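Local coordinates for protein kinase (Staphylococcus aureus subsp. aureus Mu50, PDB 3PY9), which is a membrane-anchored Ser/Thr kinase (PrkC) whose extracellular PASTA-containing region probably senses muropeptides at the cell surface, at residues K236-D241 against S247-S252; L265-E268 against T272-Y275; P224-G227 against S232-V235. All coordinates share one frame; numbering follows the deposited sequence.

Contact 1 of 3, residues K236-D241 against S247-S252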
ATOM      1  N   LYS A 236      24.376  -5.875  30.833  1.00 36.71           N
ATOM      2  CA  LYS A 236      24.131  -4.651  30.092  1.00 38.14           C
ATOM      3  C   LYS A 236      23.555  -3.620  31.045  1.00 38.95           C
ATOM      4  O   LYS A 236      22.545  -3.867  31.728  1.00 38.90           O
ATOM      5  CB  LYS A 236      23.193  -4.903  28.906  1.00 38.62           C
ATOM      6  CG  LYS A 236      23.836  -5.685  27.772  1.00 40.02           C
ATOM      7  CD  LYS A 236      22.893  -5.860  26.603  1.00 42.77           C
ATOM      8  CE  LYS A 236      23.308  -7.062  25.760  1.00 45.76           C
ATOM      9  NZ  LYS A 236      22.862  -8.345  26.404  1.00 49.27           N
ATOM     10  N   VAL A 237      24.228  -2.476  31.094  1.00 39.94           N
ATOM     11  CA  VAL A 237      23.876  -1.363  31.947  1.00 41.02           C
ATOM     12  C   VAL A 237      23.312  -0.253  31.054  1.00 42.43           C
ATOM     13  O   VAL A 237      23.956   0.188  30.085  1.00 42.40           O
ATOM     14  CB  VAL A 237      25.109  -0.859  32.731  1.00 41.18           C
ATOM     15  CG1 VAL A 237      24.703   0.141  33.813  1.00 40.82           C
ATOM     16  CG2 VAL A 237      25.878  -2.035  33.354  1.00 40.42           C
ATOM     17  N   TYR A 238      22.094   0.172  31.365  1.00 43.43           N
ATOM     18  CA  TYR A 238      21.428   1.242  30.618  1.00 44.75           C
ATOM     19  C   TYR A 238      21.264   2.408  31.563  1.00 45.71           C
ATOM     20  O   TYR A 238      20.825   2.229  32.696  1.00 45.79           O
ATOM     21  CB  TYR A 238      20.059   0.802  30.081  1.00 44.12           C
ATOM     22  CG  TYR A 238      20.072  -0.487  29.293  1.00 44.28           C
ATOM     23  CD1 TYR A 238      20.063  -0.481  27.898  1.00 44.15           C
ATOM     24  CD2 TYR A 238      20.092  -1.726  29.947  1.00 44.72           C
ATOM     25  CE1 TYR A 238      20.071  -1.688  27.172  1.00 44.54           C
ATOM     26  CE2 TYR A 238      20.106  -2.923  29.241  1.00 43.03           C
ATOM     27  CZ  TYR A 238      20.093  -2.905  27.854  1.00 44.56           C
ATOM     28  OH  TYR A 238      20.096  -4.112  27.169  1.00 43.81           O
ATOM     29  N   ILE A 239      21.641   3.592  31.093  1.00 47.31           N
ATOM     30  CA  ILE A 239      21.633   4.810  31.908  1.00 48.71           C
ATOM     31  C   ILE A 239      20.707   5.856  31.292  1.00 49.51           C
ATOM     32  O   ILE A 239      20.688   6.021  30.076  1.00 50.24           O
ATOM     33  CB  ILE A 239      23.088   5.372  32.094  1.00 48.51           C
ATOM     34  CG1 ILE A 239      23.779   4.694  33.263  1.00 48.59           C
ATOM     35  CG2 ILE A 239      23.108   6.849  32.378  1.00 48.52           C
ATOM     36  CD1 ILE A 239      24.468   3.411  32.897  1.00 50.20           C
ATOM     37  N   LYS A 240      19.924   6.527  32.135  1.00 50.71           N
ATOM     38  CA  LYS A 240      19.221   7.764  31.755  1.00 51.75           C
ATOM     39  C   LYS A 240      19.769   8.890  32.619  1.00 52.35           C
ATOM     40  O   LYS A 240      19.562   8.875  33.825  1.00 52.58           O
ATOM     41  CB  LYS A 240      17.711   7.645  31.969  1.00 51.41           C
ATOM     42  CG  LYS A 240      17.023   6.637  31.069  1.00 52.17           C
ATOM     43  CD  LYS A 240      15.498   6.660  31.225  1.00 52.22           C
ATOM     44  CE  LYS A 240      14.858   5.589  30.342  1.00 53.08           C
ATOM     45  NZ  LYS A 240      13.473   5.219  30.759  1.00 54.25           N
ATOM     46  N   ASP A 241      20.493   9.837  32.017  1.00 53.24           N
ATOM     47  CA  ASP A 241      21.059  10.994  32.746  1.00 54.18           C
ATOM     48  C   ASP A 241      21.166  12.227  31.836  1.00 55.20           C
ATOM     49  O   ASP A 241      20.417  12.333  30.860  1.00 55.16           O
ATOM     50  CB  ASP A 241      22.421  10.645  33.376  1.00 54.08           C
ATOM     51  CG  ASP A 241      23.502  10.343  32.338  1.00 52.77           C
ATOM     52  OD1 ASP A 241      23.149  10.018  31.187  1.00 50.79           O
ATOM     53  OD2 ASP A 241      24.703  10.426  32.685  1.00 52.15           O
ATOM     54  N   SER A 247      18.612   4.590  25.914  1.00 60.37           N
ATOM     55  CA  SER A 247      18.200   4.017  24.630  1.00 60.19           C
ATOM     56  C   SER A 247      18.914   2.692  24.397  1.00 59.74           C
ATOM     57  O   SER A 247      18.276   1.642  24.246  1.00 59.65           O
ATOM     58  CB  SER A 247      18.509   4.992  23.477  1.00 60.16           C
ATOM     59  OG  SER A 247      18.357   6.353  23.873  1.00 60.55           O
ATOM     60  N   THR A 248      20.244   2.762  24.367  1.00 59.06           N
ATOM     61  CA  THR A 248      21.097   1.591  24.220  1.00 58.50           C
ATOM     62  C   THR A 248      21.997   1.509  25.450  1.00 57.96           C
ATOM     63  O   THR A 248      22.026   2.450  26.266  1.00 57.76           O
ATOM     64  CB  THR A 248      21.935   1.654  22.920  1.00 58.86           C
ATOM     65  OG1 THR A 248      22.616   2.914  22.850  1.00 59.09           O
ATOM     66  CG2 THR A 248      21.033   1.494  21.688  1.00 58.60           C
ATOM     67  N   GLU A 249      22.709   0.392  25.606  1.00 56.78           N
ATOM     68  CA  GLU A 249      23.502   0.188  26.818  1.00 55.90           C
ATOM     69  C   GLU A 249      24.712   1.110  26.931  1.00 55.16           C
ATOM     70  O   GLU A 249      25.437   1.324  25.961  1.00 55.23           O
ATOM     71  CB  GLU A 249      23.876  -1.295  27.039  1.00 56.17           C
ATOM     72  CG  GLU A 249      24.678  -1.973  25.931  1.00 55.96           C
ATOM     73  CD  GLU A 249      23.800  -2.690  24.929  1.00 55.31           C
ATOM     74  OE1 GLU A 249      22.608  -2.320  24.811  1.00 55.88           O
ATOM     75  OE2 GLU A 249      24.297  -3.622  24.258  1.00 55.12           O
ATOM     76  N   LYS A 250      24.897   1.668  28.123  1.00 54.01           N
ATOM     77  CA  LYS A 250      26.086   2.431  28.457  1.00 53.05           C
ATOM     78  C   LYS A 250      27.239   1.504  28.870  1.00 52.30           C
ATOM     79  O   LYS A 250      28.400   1.928  28.919  1.00 52.60           O
ATOM     80  CB  LYS A 250      25.766   3.398  29.593  1.00 53.18           C
ATOM     81  CG  LYS A 250      26.827   4.452  29.862  1.00 54.27           C
ATOM     82  CD  LYS A 250      26.617   5.684  28.992  1.00 56.63           C
ATOM     83  CE  LYS A 250      27.562   6.839  29.380  1.00 57.53           C
ATOM     84  NZ  LYS A 250      27.121   7.572  30.603  1.00 56.21           N
ATOM     85  N   GLY A 251      26.915   0.242  29.155  1.00 51.16           N
ATOM     86  CA  GLY A 251      27.892  -0.759  29.619  1.00 49.08           C
ATOM     87  C   GLY A 251      27.562  -2.139  29.087  1.00 47.37           C
ATOM     88  O   GLY A 251      26.392  -2.502  28.990  1.00 47.30           O
ATOM     89  N   SER A 252      28.598  -2.903  28.732  1.00 46.01           N
ATOM     90  CA  SER A 252      28.452  -4.244  28.144  1.00 44.14           C
ATOM     91  C   SER A 252      29.692  -5.089  28.436  1.00 43.16           C
ATOM     92  O   SER A 252      30.783  -4.797  27.937  1.00 43.41           O
ATOM     93  CB  SER A 252      28.220  -4.151  26.632  1.00 44.25           C
ATOM     94  OG  SER A 252      27.915  -5.423  26.060  1.00 44.02           O
TER
HETATM   95  O   HOH W   1      22.084   3.777  28.399  1.00 44.33           O
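Val237 and Gly251 form the antiparallel hydrogen-bonded pair here, Val237 N donating to Gly251 O at 3.0 Å. In return, Gly251 N reaches Val237 O at 3.1 Å, in the carbonyl plane and on a lone pair, and Lys250 N adds a weak, bent bond to the same oxygen. Two residues on, at Ile239, a water takes over from direct pairing: it accepts from Ile239 N at 2.7 Å, while its short approach to Thr248 O is doubtful as a bond.

Glu249 and Tyr238 run side by side in the same direction. Glu249 CB sits over one ring face, displaced toward the rim, a CH-pi contact 4.1 Å from the centroid. Beyond it the chain bends at chi2, and the carboxylate plane lies 73° from that of the ring. Its OE2 lies 3.5 Å from Lys236 CD, while Lys236 NZ leads away, so the opposite charges form no salt bridge. On the buried side of 236-241, where Val237 and Ile239 meet Ile263, Ile239 CD1 packs on Lys250 CB at 3.5 Å. With Lys250 and Gly251 both facing Val237, the geometry is that of a classic beta bulge, set in a sheet of the C-terminal domain, which belongs to the E-set clan of Ig-like folds.

Contact 2 of 3, residues L265-E268 against T272-Y275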
ATOM      1  N   LEU A 265      26.965   8.701  36.860  1.00 57.99           N
ATOM      2  CA  LEU A 265      25.785   9.463  36.423  1.00 58.79           C
ATOM      3  C   LEU A 265      26.009  10.981  36.536  1.00 59.55           C
ATOM      4  O   LEU A 265      26.510  11.474  37.558  1.00 59.66           O
ATOM      5  CB  LEU A 265      24.547   9.059  37.233  1.00 58.51           C
ATOM      6  CG  LEU A 265      24.246   7.572  37.442  1.00 57.91           C
ATOM      7  CD1 LEU A 265      23.259   7.404  38.562  1.00 56.80           C
ATOM      8  CD2 LEU A 265      23.728   6.925  36.169  1.00 58.24           C
ATOM      9  N   ARG A 266      25.637  11.712  35.486  1.00 60.43           N
ATOM     10  CA  ARG A 266      25.687  13.177  35.517  1.00 61.34           C
ATOM     11  C   ARG A 266      24.300  13.802  35.306  1.00 61.67           C
ATOM     12  O   ARG A 266      23.648  13.599  34.275  1.00 61.58           O
ATOM     13  CB  ARG A 266      26.741  13.727  34.546  1.00 61.54           C
ATOM     14  CG  ARG A 266      28.169  13.320  34.898  1.00 63.12           C
ATOM     15  CD  ARG A 266      29.209  14.361  34.473  1.00 65.99           C
ATOM     16  NE  ARG A 266      30.372  14.368  35.374  1.00 68.70           N
ATOM     17  CZ  ARG A 266      31.577  14.883  35.095  1.00 69.93           C
ATOM     18  NH1 ARG A 266      31.831  15.453  33.917  1.00 69.73           N
ATOM     19  NH2 ARG A 266      32.545  14.819  36.010  1.00 70.44           N
ATOM     20  N   ILE A 267      23.856  14.550  36.311  1.00 62.12           N
ATOM     21  CA  ILE A 267      22.468  15.005  36.409  1.00 62.75           C
ATOM     22  C   ILE A 267      22.367  16.539  36.392  1.00 62.96           C
ATOM     23  O   ILE A 267      23.119  17.221  37.092  1.00 63.18           O
ATOM     24  CB  ILE A 267      21.807  14.462  37.709  1.00 62.70           C
ATOM     25  CG1 ILE A 267      22.237  13.013  37.983  1.00 63.24           C
ATOM     26  CG2 ILE A 267      20.297  14.543  37.616  1.00 63.13           C
ATOM     27  CD1 ILE A 267      22.617  12.723  39.431  1.00 62.92           C
ATOM     28  N   GLU A 268      21.432  17.070  35.602  1.00 63.38           N
ATOM     29  CA  GLU A 268      21.153  18.521  35.569  1.00 63.57           C
ATOM     30  C   GLU A 268      20.397  19.019  36.815  1.00 63.31           C
ATOM     31  O   GLU A 268      20.064  18.228  37.700  1.00 63.64           O
ATOM     32  CB  GLU A 268      20.359  18.880  34.314  1.00 63.63           C
ATOM     33  CG  GLU A 268      21.196  19.020  33.055  1.00 64.44           C
ATOM     34  CD  GLU A 268      20.450  19.750  31.946  1.00 65.45           C
ATOM     35  OE1 GLU A 268      19.872  19.074  31.062  1.00 65.31           O
ATOM     36  OE2 GLU A 268      20.433  21.002  31.975  1.00 65.21           O
ATOM     37  N   THR A 272      16.149  13.896  37.585  1.00 54.99           N
ATOM     38  CA  THR A 272      16.596  12.602  38.084  1.00 53.63           C
ATOM     39  C   THR A 272      17.314  11.855  36.975  1.00 52.32           C
ATOM     40  O   THR A 272      16.977  11.994  35.792  1.00 51.94           O
ATOM     41  CB  THR A 272      15.421  11.696  38.614  1.00 53.89           C
ATOM     42  OG1 THR A 272      14.309  11.730  37.708  1.00 54.47           O
ATOM     43  CG2 THR A 272      14.949  12.142  39.986  1.00 54.14           C
ATOM     44  N   ALA A 273      18.319  11.082  37.369  1.00 50.76           N
ATOM     45  CA  ALA A 273      18.927  10.094  36.486  1.00 49.14           C
ATOM     46  C   ALA A 273      18.608   8.707  37.037  1.00 47.94           C
ATOM     47  O   ALA A 273      18.207   8.575  38.189  1.00 48.09           O
ATOM     48  CB  ALA A 273      20.420  10.304  36.395  1.00 49.26           C
ATOM     49  N   SER A 274      18.768   7.683  36.207  1.00 46.24           N
ATOM     50  CA  SER A 274      18.517   6.314  36.619  1.00 44.72           C
ATOM     51  C   SER A 274      19.418   5.314  35.868  1.00 43.76           C
ATOM     52  O   SER A 274      19.935   5.611  34.771  1.00 43.42           O
ATOM     53  CB  SER A 274      17.029   5.965  36.440  1.00 44.81           C
ATOM     54  OG  SER A 274      16.591   6.081  35.092  1.00 44.64           O
ATOM     55  N   TYR A 275      19.621   4.145  36.480  1.00 41.82           N
ATOM     56  CA  TYR A 275      20.265   3.026  35.799  1.00 39.80           C
ATOM     57  C   TYR A 275      19.453   1.746  35.890  1.00 38.83           C
ATOM     58  O   TYR A 275      18.759   1.505  36.892  1.00 39.01           O
ATOM     59  CB  TYR A 275      21.678   2.788  36.319  1.00 39.54           C
ATOM     60  CG  TYR A 275      21.773   2.290  37.744  1.00 38.68           C
ATOM     61  CD1 TYR A 275      22.136   3.156  38.766  1.00 38.33           C
ATOM     62  CD2 TYR A 275      21.526   0.942  38.069  1.00 37.17           C
ATOM     63  CE1 TYR A 275      22.243   2.713  40.081  1.00 37.88           C
ATOM     64  CE2 TYR A 275      21.614   0.490  39.371  1.00 36.69           C
ATOM     65  CZ  TYR A 275      21.985   1.384  40.376  1.00 38.60           C
ATOM     66  OH  TYR A 275      22.093   0.966  41.685  1.00 39.57           O
TER
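Leu265 and Ile267 meet Ala273 and Tyr275 across a strand-loop-strand turn that resembles a beta arch, in which consecutive strands face each other through side chains instead of pairing as a hairpin. No hydrogen bond joins 265-268 to 272-275, and the closest CA atoms, those of Ile267 and Ala273, are 6.1 Å apart. Backbone bonds lead in other directions: Leu265 pairs with Thr217, whereas Ser274 pairs with Lys240 and Ala273 with Val289. The contact is thus a piece of the apolar interior between layers of the Ig-like C-terminal domain.

Ala273 provides the meeting point. Its CB is approached by Ile267 CG1 at 3.6 Å and, less closely, by Leu265 CB at 4.4 Å, so one methyl serves two branched neighbours. The two branches of Ile267 divide the work. CG1 lies anti to the carbonyl carbon (chi1 -40°) and meets the methyl, whereas CG2 settles against the backbone, 4.0 Å from Ala273 N and 4.1 Å from Thr272 C. Val289 touches both Leu265 and Ile267, and Ile239 adds to the packing around Leu265, extending the apolar patch into the neighbouring strands.

Polar anchoring comes from just outside: Arg266 N donates to Asp241 OD2, tying the backbone between the two apolar residues to the neighbouring segment 236-241.

At the far end Leu265 forks between two partners. Its CD2 comes within 4.3 Å of Ser274 O, a loose approach. The other methyl approaches the Tyr275 ring, which also lies against Glu219 and Val221; Leu265 CD1 stands at the ring's edge, near its plane, 4.4 Å from Tyr275 CD1.

Contact 3 of 3, residues P224-G227 against S232-V235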
ATOM      1  N   PRO A 224      25.227 -10.080  41.079  1.00 31.12           N
ATOM      2  CA  PRO A 224      25.477 -11.496  41.305  1.00 30.17           C
ATOM      3  C   PRO A 224      25.542 -12.299  39.993  1.00 30.19           C
ATOM      4  O   PRO A 224      24.841 -11.989  39.013  1.00 29.24           O
ATOM      5  CB  PRO A 224      24.259 -11.918  42.116  1.00 30.51           C
ATOM      6  CG  PRO A 224      23.177 -11.076  41.592  1.00 30.14           C
ATOM      7  CD  PRO A 224      23.813  -9.743  41.332  1.00 31.26           C
ATOM      8  N   TYR A 225      26.388 -13.324  39.988  1.00 29.61           N
ATOM      9  CA  TYR A 225      26.482 -14.224  38.861  1.00 29.69           C
ATOM     10  C   TYR A 225      25.536 -15.383  39.115  1.00 30.01           C
ATOM     11  O   TYR A 225      25.549 -15.973  40.192  1.00 29.63           O
ATOM     12  CB  TYR A 225      27.922 -14.702  38.716  1.00 29.85           C
ATOM     13  CG  TYR A 225      28.078 -15.905  37.831  1.00 29.98           C
ATOM     14  CD1 TYR A 225      28.125 -15.759  36.459  1.00 27.80           C
ATOM     15  CD2 TYR A 225      28.156 -17.197  38.371  1.00 30.96           C
ATOM     16  CE1 TYR A 225      28.264 -16.839  35.640  1.00 29.34           C
ATOM     17  CE2 TYR A 225      28.276 -18.302  37.540  1.00 30.89           C
ATOM     18  CZ  TYR A 225      28.343 -18.099  36.170  1.00 29.46           C
ATOM     19  OH  TYR A 225      28.448 -19.141  35.299  1.00 30.44           O
ATOM     20  N   THR A 226      24.696 -15.712  38.134  1.00 30.42           N
ATOM     21  CA  THR A 226      23.722 -16.765  38.338  1.00 30.95           C
ATOM     22  C   THR A 226      23.752 -17.793  37.185  1.00 31.96           C
ATOM     23  O   THR A 226      22.820 -18.564  36.997  1.00 31.59           O
ATOM     24  CB  THR A 226      22.291 -16.169  38.560  1.00 31.45           C
ATOM     25  OG1 THR A 226      21.970 -15.273  37.490  1.00 31.06           O
ATOM     26  CG2 THR A 226      22.202 -15.386  39.890  1.00 30.52           C
ATOM     27  N   GLY A 227      24.851 -17.806  36.435  1.00 32.59           N
ATOM     28  CA  GLY A 227      24.973 -18.615  35.227  1.00 32.93           C
ATOM     29  C   GLY A 227      25.103 -20.096  35.503  1.00 33.45           C
ATOM     30  O   GLY A 227      25.309 -20.489  36.643  1.00 32.98           O
ATOM     31  N   SER A 232      29.898 -17.700  31.278  1.00 31.97           N
ATOM     32  CA  SER A 232      29.686 -16.298  31.580  1.00 30.86           C
ATOM     33  C   SER A 232      28.258 -15.875  31.271  1.00 30.67           C
ATOM     34  O   SER A 232      27.543 -16.517  30.487  1.00 29.99           O
ATOM     35  CB  SER A 232      30.677 -15.435  30.804  1.00 30.24           C
ATOM     36  OG  SER A 232      30.514 -15.570  29.404  1.00 29.56           O
ATOM     37  N   GLN A 233      27.849 -14.805  31.934  1.00 31.16           N
ATOM     38  CA  GLN A 233      26.605 -14.114  31.659  1.00 31.17           C
ATOM     39  C   GLN A 233      26.962 -12.721  31.198  1.00 32.07           C
ATOM     40  O   GLN A 233      27.952 -12.127  31.656  1.00 32.05           O
ATOM     41  CB  GLN A 233      25.773 -13.999  32.920  1.00 31.01           C
ATOM     42  CG  GLN A 233      25.309 -15.298  33.498  1.00 30.46           C
ATOM     43  CD  GLN A 233      24.538 -15.103  34.778  1.00 28.72           C
ATOM     44  OE1 GLN A 233      25.055 -14.575  35.744  1.00 28.47           O
ATOM     45  NE2 GLN A 233      23.286 -15.526  34.784  1.00 32.34           N
ATOM     46  N   LYS A 234      26.137 -12.186  30.318  1.00 32.33           N
ATOM     47  CA  LYS A 234      26.356 -10.862  29.791  1.00 34.27           C
ATOM     48  C   LYS A 234      25.581  -9.808  30.583  1.00 33.78           C
ATOM     49  O   LYS A 234      24.377  -9.928  30.814  1.00 33.28           O
ATOM     50  CB  LYS A 234      25.937 -10.815  28.331  1.00 34.07           C
ATOM     51  CG  LYS A 234      26.607  -9.696  27.532  1.00 36.34           C
ATOM     52  CD  LYS A 234      25.925  -9.475  26.163  1.00 36.56           C
ATOM     53  CE  LYS A 234      25.157 -10.705  25.670  1.00 38.58           C
ATOM     54  NZ  LYS A 234      26.008 -11.930  25.614  1.00 42.87           N
ATOM     55  N   VAL A 235      26.292  -8.769  30.990  1.00 33.76           N
ATOM     56  CA  VAL A 235      25.688  -7.686  31.735  1.00 34.80           C
ATOM     57  C   VAL A 235      25.546  -6.505  30.793  1.00 35.57           C
ATOM     58  O   VAL A 235      26.463  -6.198  30.035  1.00 34.97           O
ATOM     59  CB  VAL A 235      26.526  -7.312  32.976  1.00 34.50           C
ATOM     60  CG1 VAL A 235      25.851  -6.224  33.793  1.00 34.80           C
ATOM     61  CG2 VAL A 235      26.761  -8.543  33.817  1.00 33.54           C
TER
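The amide of Gln233 clamps Thr226 with two hydrogen bonds, closing the loop that carries the chain from strand 217-223 into strand 233-241 of the Ig-like C-terminal domain. Thr226 N donates to Gln233 OE1 at 2.7 Å in an almost straight bond (170° at the hydrogen), although the donor stands above the carbonyl plane and not on a lone pair. Gln233 NE2 answers by donating to Thr226 OG1 at 3.0 Å, with the hydroxyl oxygen lying in the plane of the amide. Because oxygen and nitrogen of the amide have different partners on the same residue, the pair of bonds fixes which way round the group sits.

Torsions on both sides prepare this grip. The Gln233 chain is extended beyond CG, which carries the amide across to the loop; Thr226 OG1 stands between its own N and carbonyl carbon (chi1 53°), within reach of NE2. The backbone of Gln233 is engaged separately, with Ile255.

Tyr225 has its polar needs met by other residues. Its OH is hydrogen-bonded to Lys231 O inside the same loop, and its N to Asp258 OD1. The ring, turned 76° from the Gln233 amide, brings CD1 to 3.4 Å from Gln233 OE1, and its edge faces Ser232 CA. A bound europium ion lies about 8 Å from this side chain, too far for coordination.

Gly227 N is close to the amide without bonding to it. It is 3.2 Å from Gln233 NE2, but both are donors, and the angle to Gln233 OE1 is poor. Instead, Gly227 N lies over the centre of the Tyr225 ring, 3.4 Å above its plane.

How the contacts relate
All three contacts belong to the C-terminal domain, and their chemistry follows their depth. Contact 2 is buried, mainly apolar and without a hydrogen bond between its segments, whereas contacts 1 and 3 lie at the surface and depend on hydrogen bonds: mainly backbone to backbone in contact 1, side-chain amide to loop in contact 3. Strand 233-241 unites the last two, whose segments adjoin in sequence although their centres are about 17 Å apart. Contact 2 reaches the same sheet through the neighbouring strand 272-279, and it touches contact 1 directly where Asp241 CB packs on Ala273 CB. Contacts 2 and 3 remain apart, with nearest atoms about 9 Å from each other.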